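Local coordinates for Thiol:disulfide interchange protein DsbA (Pseudomonas aeruginosa, PDB 4ZL8) that probably introduces disulfide bonds into periplasmic proteins by passing on its own redox-active disulfide, at residues I27-L32 with M156-K161; H88-A93 with D113-K118. The protein carries 1 engineered substitution. All blocks are in the same frame, centred on the assembly; numbering follows the deposited sequence. Where two conformers were deposited one is given.

Contact 1: I27-L32 with M156-K161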
loop_
_atom_site.group_PDB
_atom_site.type_symbol
_atom_site.label_atom_id
_atom_site.label_comp_id
_atom_site.label_asym_id
_atom_site.label_seq_id
_atom_site.Cartn_x
_atom_site.Cartn_y
_atom_site.Cartn_z
ATOM N N ILE A 27 -1.814 12.397 -9.784
ATOM C CA ILE A 27 -2.824 12.215 -8.771
ATOM C C ILE A 27 -2.531 10.913 -8.047
ATOM O O ILE A 27 -2.564 9.838 -8.646
ATOM C CB ILE A 27 -4.224 12.189 -9.377
ATOM C CG1 ILE A 27 -4.492 13.490 -10.140
ATOM C CG2 ILE A 27 -5.262 11.936 -8.293
ATOM C CD1 ILE A 27 -5.672 13.406 -11.079
ATOM N N GLU A 28 -2.180 11.019 -6.775
ATOM C CA GLU A 28 -1.782 9.840 -6.021
ATOM C C GLU A 28 -2.978 9.010 -5.539
ATOM O O GLU A 28 -3.993 9.555 -5.128
ATOM C CB GLU A 28 -0.954 10.279 -4.816
ATOM C CG GLU A 28 -0.082 9.167 -4.246
ATOM C CD GLU A 28 0.617 9.561 -2.952
ATOM O OE1 GLU A 28 -0.029 10.205 -2.101
ATOM O OE2 GLU A 28 1.819 9.247 -2.826
ATOM N N VAL A 29 -2.809 7.691 -5.576
ATOM C CA VAL A 29 -3.739 6.787 -4.906
ATOM C C VAL A 29 -2.916 5.844 -4.052
ATOM O O VAL A 29 -2.099 5.096 -4.584
ATOM C CB VAL A 29 -4.559 5.962 -5.897
ATOM C CG1 VAL A 29 -5.492 5.017 -5.152
ATOM C CG2 VAL A 29 -5.350 6.876 -6.839
ATOM N N VAL A 30 -3.093 5.914 -2.737
ATOM C CA VAL A 30 -2.372 5.052 -1.802
ATOM C C VAL A 30 -3.314 4.031 -1.187
ATOM O O VAL A 30 -4.383 4.394 -0.699
ATOM C CB VAL A 30 -1.782 5.896 -0.660
ATOM C CG1 VAL A 30 -1.093 4.991 0.364
ATOM C CG2 VAL A 30 -0.803 6.933 -1.184
ATOM N N GLU A 31 -2.920 2.759 -1.251
ATOM C CA GLU A 31 -3.562 1.742 -0.426
ATOM C C GLU A 31 -2.622 1.431 0.725
ATOM O O GLU A 31 -1.530 0.900 0.507
ATOM C CB GLU A 31 -3.857 0.454 -1.204
ATOM C CG GLU A 31 -4.621 -0.534 -0.331
ATOM C CD GLU A 31 -4.530 -1.983 -0.738
ATOM O OE1 GLU A 31 -3.729 -2.375 -1.591
ATOM O OE2 GLU A 31 -5.272 -2.787 -0.108
ATOM N N LEU A 32 -3.020 1.792 1.941
ATOM C CA LEU A 32 -2.283 1.341 3.132
ATOM C C LEU A 32 -2.731 -0.078 3.448
ATOM O O LEU A 32 -3.939 -0.368 3.455
ATOM C CB LEU A 32 -2.497 2.271 4.324
ATOM C CG LEU A 32 -1.872 3.674 4.157
ATOM C CD1 LEU A 32 -2.937 4.626 3.718
ATOM C CD2 LEU A 32 -1.224 4.158 5.454
ATOM N N MET A 156 -7.628 3.671 1.997
ATOM C CA MET A 156 -7.228 4.395 0.797
ATOM C C MET A 156 -7.040 5.874 1.121
ATOM O O MET A 156 -7.785 6.453 1.919
ATOM C CB MET A 156 -8.331 4.314 -0.252
ATOM C CG MET A 156 -8.773 2.917 -0.624
ATOM S SD MET A 156 -7.447 1.882 -1.277
ATOM C CE MET A 156 -6.896 2.815 -2.670
ATOM N N VAL A 157 -6.039 6.479 0.478
ATOM C CA VAL A 157 -5.869 7.930 0.507
ATOM C C VAL A 157 -5.629 8.415 -0.912
ATOM O O VAL A 157 -4.727 7.934 -1.603
ATOM C CB VAL A 157 -4.712 8.414 1.435
ATOM C CG1 VAL A 157 -4.628 9.935 1.421
ATOM C CG2 VAL A 157 -4.895 7.894 2.852
ATOM N N VAL A 158 -6.463 9.354 -1.347
ATOM C CA VAL A 158 -6.318 9.957 -2.665
ATOM C C VAL A 158 -5.735 11.353 -2.578
ATOM O O VAL A 158 -6.235 12.217 -1.823
ATOM C CB VAL A 158 -7.649 9.964 -3.433
ATOM C CG1 VAL A 158 -7.567 10.776 -4.707
ATOM C CG2 VAL A 158 -8.041 8.535 -3.781
ATOM N N ASN A 159 -4.664 11.532 -3.353
ATOM C CA ASN A 159 -3.925 12.781 -3.525
ATOM C C ASN A 159 -3.534 13.484 -2.231
ATOM O O ASN A 159 -3.454 14.706 -2.161
ATOM C CB ASN A 159 -4.656 13.748 -4.464
ATOM C CG ASN A 159 -3.733 14.366 -5.471
ATOM O OD1 ASN A 159 -2.673 13.816 -5.775
ATOM N ND2 ASN A 159 -4.119 15.531 -5.983
ATOM N N GLY A 160 -3.241 12.684 -1.214
ATOM C CA GLY A 160 -2.805 13.211 0.071
ATOM C C GLY A 160 -3.899 13.955 0.821
ATOM O O GLY A 160 -3.629 14.635 1.799
ATOM N N LYS A 161 -5.138 13.816 0.348
ATOM C CA LYS A 161 -6.225 14.703 0.757
ATOM C C LYS A 161 -7.471 13.988 1.273
ATOM O O LYS A 161 -8.196 14.571 2.076
ATOM C CB LYS A 161 -6.655 15.588 -0.439
ATOM C CG LYS A 161 -5.693 16.707 -0.767
ATOM C CD LYS A 161 -6.160 17.474 -2.001
ATOM C CE LYS A 161 -5.026 18.287 -2.598
ATOM N NZ LYS A 161 -5.346 18.854 -3.933
HETATM O O HOH W 1 -2.644 9.978 -1.492
#
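Strand 27-32 and strand 156-158 run antiparallel, their axes 4.8 Å apart at closest approach and 167° between their directions, and form a pairing at the heart of the thioredoxin-fold sheet. V30 and V157 make the hydrogen-bonded pair: V30 N reaches V157 O at 2.8 Å, nearly straight at 172°, and V157 N returns to V30 O at 2.9 Å, both donors lying in the carbonyl planes. The pairs V29–V158 and E31–M156 on either side are non-hydrogen-bonded. Beyond V158 the chain turns through N159 and G160, both in left-handed conformation, with K161 N bonded to V158 O; this is the type I' turn of a tight hairpin to strand 162-165. The exchange with strand 27-32 nevertheless continues, because N159 N donates to E28 O (2.7 Å) and the amide oxygen N159 OD1 takes E28 N at 3.0 Å, the donor standing 39° above the amide carbonyl plane. N159 thus grips both polar backbone atoms of E28, while its ND2 binds E186.

Side chains alternate between two covered faces. V29, E31, M156 and V158 share one, where helix 38-52 packs on V29 and E31. M156 folds back, bent at both chi2 and chi3, so that its CE lies against V29 CG1 at 3.6 Å and its SD touches E31 CG at 3.8 Å, the two side chains crossing obliquely. From the extended, buried E31, OE1 makes a salt bridge with R62 NE. On the other face V30 and V157 sit beneath helix 132-148, and L32 CD1 meets V157 CG2. E28 OE2 is hydrogen-bonded to S22 OG, and one water closes the hairpin end of the pairing: it accepts from G160 N at 2.8 Å, donates to E28 OE1, and donates weakly to V157 O.

Contact 2: H88-A93 with D113-K118; sequences HDVHNA and DFLAGK
The helical domain inserted into the thioredoxin fold, a hallmark of DsbA proteins, supplies this contact, in which helix 87-99 meets the C-terminal part of helix 108-116 and its continuation to K118. No hydrogen bond crosses between 88-93 and 113-118; V90 and A93, one turn apart on the same side of their helix, present small apolar groups to three longer side chains. The two methyls of V90 divide the work. CG1, anti to the carbonyl carbon, rests on K118 CB at 4.0 Å, whereas CG2, in the crowded position between backbone N and carbonyl carbon, meets L115 CD2 at 4.2 Å, the two side chains crossing at about a right angle. K118 bends at chi2 (-59°) and then runs straight, which lays its aliphatic part along the partner helix and brings CE within 4.0 Å of A93 CB. F114, with CG anti to the backbone N, extends its ring tip to the same alanine: CZ is 3.6 Å from A93 O and 4.3 Å from A93 CB. K118 N, for its part, bonds back to L115 O at 2.8 Å, which ties down the backbone of K118, whose side chain reaches toward helix 87-99. V90 and L115 form the buried side of the junction, where both also touch V120, in the following loop, and L81 of helix 70-84, while L115 additionally packs on V94 and F114 reaches A97, a turn further along helix 87-99.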
loop_
_atom_site.group_PDB
_atom_site.type_symbol
_atom_site.label_atom_id
_atom_site.label_comp_id
_atom_site.label_asym_id
_atom_site.label_seq_id
_atom_site.Cartn_x
_atom_site.Cartn_y
_atom_site.Cartn_z
ATOM N N HIS A 88 6.344 -6.096 -7.584
ATOM C CA HIS A 88 5.204 -6.358 -8.446
ATOM C C HIS A 88 5.221 -7.805 -8.896
ATOM O O HIS A 88 4.167 -8.438 -8.980
ATOM C CB HIS A 88 5.212 -5.433 -9.658
ATOM C CG HIS A 88 4.126 -5.715 -10.647
ATOM N ND1 HIS A 88 2.886 -5.116 -10.587
ATOM C CD2 HIS A 88 4.107 -6.511 -11.741
ATOM C CE1 HIS A 88 2.146 -5.543 -11.595
ATOM N NE2 HIS A 88 2.866 -6.384 -12.315
ATOM N N ASP A 89 6.420 -8.331 -9.135
ATOM C CA ASP A 89 6.575 -9.673 -9.686
ATOM C C ASP A 89 6.270 -10.789 -8.681
ATOM O O ASP A 89 5.840 -11.869 -9.078
ATOM C CB ASP A 89 8.004 -9.856 -10.208
ATOM C CG ASP A 89 8.414 -8.779 -11.204
ATOM O OD1 ASP A 89 7.650 -8.515 -12.163
ATOM O OD2 ASP A 89 9.504 -8.195 -11.020
ATOM N N VAL A 90 6.478 -10.523 -7.397
ATOM C CA VAL A 90 6.271 -11.521 -6.343
ATOM C C VAL A 90 5.100 -11.167 -5.414
ATOM O O VAL A 90 4.820 -11.893 -4.463
ATOM C CB VAL A 90 7.533 -11.744 -5.499
ATOM C CG1 VAL A 90 8.735 -12.114 -6.378
ATOM C CG2 VAL A 90 7.860 -10.516 -4.651
ATOM N N HIS A 91 4.401 -10.081 -5.731
ATOM C CA HIS A 91 3.337 -9.560 -4.866
ATOM C C HIS A 91 2.253 -10.599 -4.555
ATOM O O HIS A 91 1.949 -10.856 -3.378
ATOM C CB HIS A 91 2.714 -8.333 -5.539
ATOM C CG HIS A 91 1.576 -7.733 -4.775
ATOM N ND1 HIS A 91 1.755 -6.897 -3.700
ATOM C CD2 HIS A 91 0.240 -7.836 -4.957
ATOM C CE1 HIS A 91 0.573 -6.529 -3.233
ATOM N NE2 HIS A 91 -0.358 -7.083 -3.979
ATOM N N ASN A 92 1.669 -11.207 -5.576
ATOM C CA ASN A 92 0.605 -12.186 -5.377
ATOM C C ASN A 92 1.163 -13.373 -4.595
ATOM O O ASN A 92 0.494 -13.913 -3.711
ATOM C CB ASN A 92 -0.002 -12.687 -6.692
ATOM C CG ASN A 92 -0.698 -11.592 -7.495
ATOM O OD1 ASN A 92 -1.036 -10.535 -6.980
ATOM N ND2 ASN A 92 -0.911 -11.855 -8.776
ATOM N N ALA A 93 2.383 -13.786 -4.915
ATOM C CA ALA A 93 2.988 -14.932 -4.244
ATOM C C ALA A 93 3.183 -14.708 -2.746
ATOM O O ALA A 93 3.028 -15.650 -1.964
ATOM C CB ALA A 93 4.322 -15.290 -4.907
ATOM N N ASP A 113 14.591 -17.107 2.049
ATOM C CA ASP A 113 14.486 -18.484 1.603
ATOM C C ASP A 113 13.235 -18.674 0.739
ATOM O O ASP A 113 13.282 -19.304 -0.316
ATOM C CB ASP A 113 14.479 -19.427 2.803
ATOM C CG ASP A 113 15.843 -19.563 3.438
ATOM O OD1 ASP A 113 16.833 -19.124 2.813
ATOM O OD2 ASP A 113 15.928 -20.112 4.560
ATOM N N PHE A 114 12.121 -18.115 1.181
ATOM C CA PHE A 114 10.903 -18.173 0.389
ATOM C C PHE A 114 11.080 -17.433 -0.933
ATOM O O PHE A 114 10.722 -17.950 -2.001
ATOM C CB PHE A 114 9.723 -17.560 1.148
ATOM C CG PHE A 114 8.529 -17.301 0.272
ATOM C CD1 PHE A 114 7.772 -18.345 -0.196
ATOM C CD2 PHE A 114 8.204 -16.022 -0.129
ATOM C CE1 PHE A 114 6.702 -18.110 -1.038
ATOM C CE2 PHE A 114 7.128 -15.796 -0.970
ATOM C CZ PHE A 114 6.390 -16.828 -1.414
ATOM N N LEU A 115 11.593 -16.218 -0.860
ATOM C CA LEU A 115 11.686 -15.353 -2.028
ATOM C C LEU A 115 12.677 -15.898 -3.050
ATOM O O LEU A 115 12.501 -15.691 -4.246
ATOM C CB LEU A 115 12.032 -13.936 -1.600
ATOM C CG LEU A 115 10.929 -13.215 -0.821
ATOM C CD1 LEU A 115 11.526 -11.992 -0.148
ATOM C CD2 LEU A 115 9.749 -12.856 -1.745
ATOM N N ALA A 116 13.697 -16.633 -2.603
ATOM C CA ALA A 116 14.624 -17.286 -3.516
ATOM C C ALA A 116 13.872 -18.223 -4.454
ATOM O O ALA A 116 14.208 -18.362 -5.639
ATOM C CB ALA A 116 15.708 -18.056 -2.737
ATOM N N GLY A 117 12.865 -18.907 -3.927
ATOM C CA GLY A 117 12.039 -19.787 -4.721
ATOM C C GLY A 117 11.271 -19.066 -5.814
ATOM O O GLY A 117 10.818 -19.694 -6.777
ATOM N N LYS A 118 11.130 -17.756 -5.638
ATOM C CA LYS A 118 10.428 -16.911 -6.597
ATOM C C LYS A 118 11.406 -16.090 -7.443
ATOM O O LYS A 118 10.993 -15.172 -8.157
ATOM C CB LYS A 118 9.444 -15.996 -5.861
ATOM C CG LYS A 118 8.443 -16.749 -4.986
ATOM C CD LYS A 118 7.609 -17.732 -5.773
ATOM C CE LYS A 118 6.650 -18.523 -4.877
ATOM N NZ LYS A 118 5.733 -19.382 -5.671
#

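How the contacts relate
Contact 1 lies in the thioredoxin-fold sheet and contact 2 in the helical insertion, on opposite sides of the chain's centre with their own centres 26 Å apart. In sequence, contact 2 is nested inside the long excursion that contact 1 closes. The segments do not touch, the nearest atoms being about 6 Å apart, but E44 of helix 38-52 bridges them: E31 packs on it from the sheet, and H91 NE2 bonds its OE1 from the inserted helix. The redox-active disulfide C37–C40 sits at the start of helix 38-52. E31 lies near this pair without touching it, so its buried acid could influence the redox centre; contact 2 is packing within the insertion.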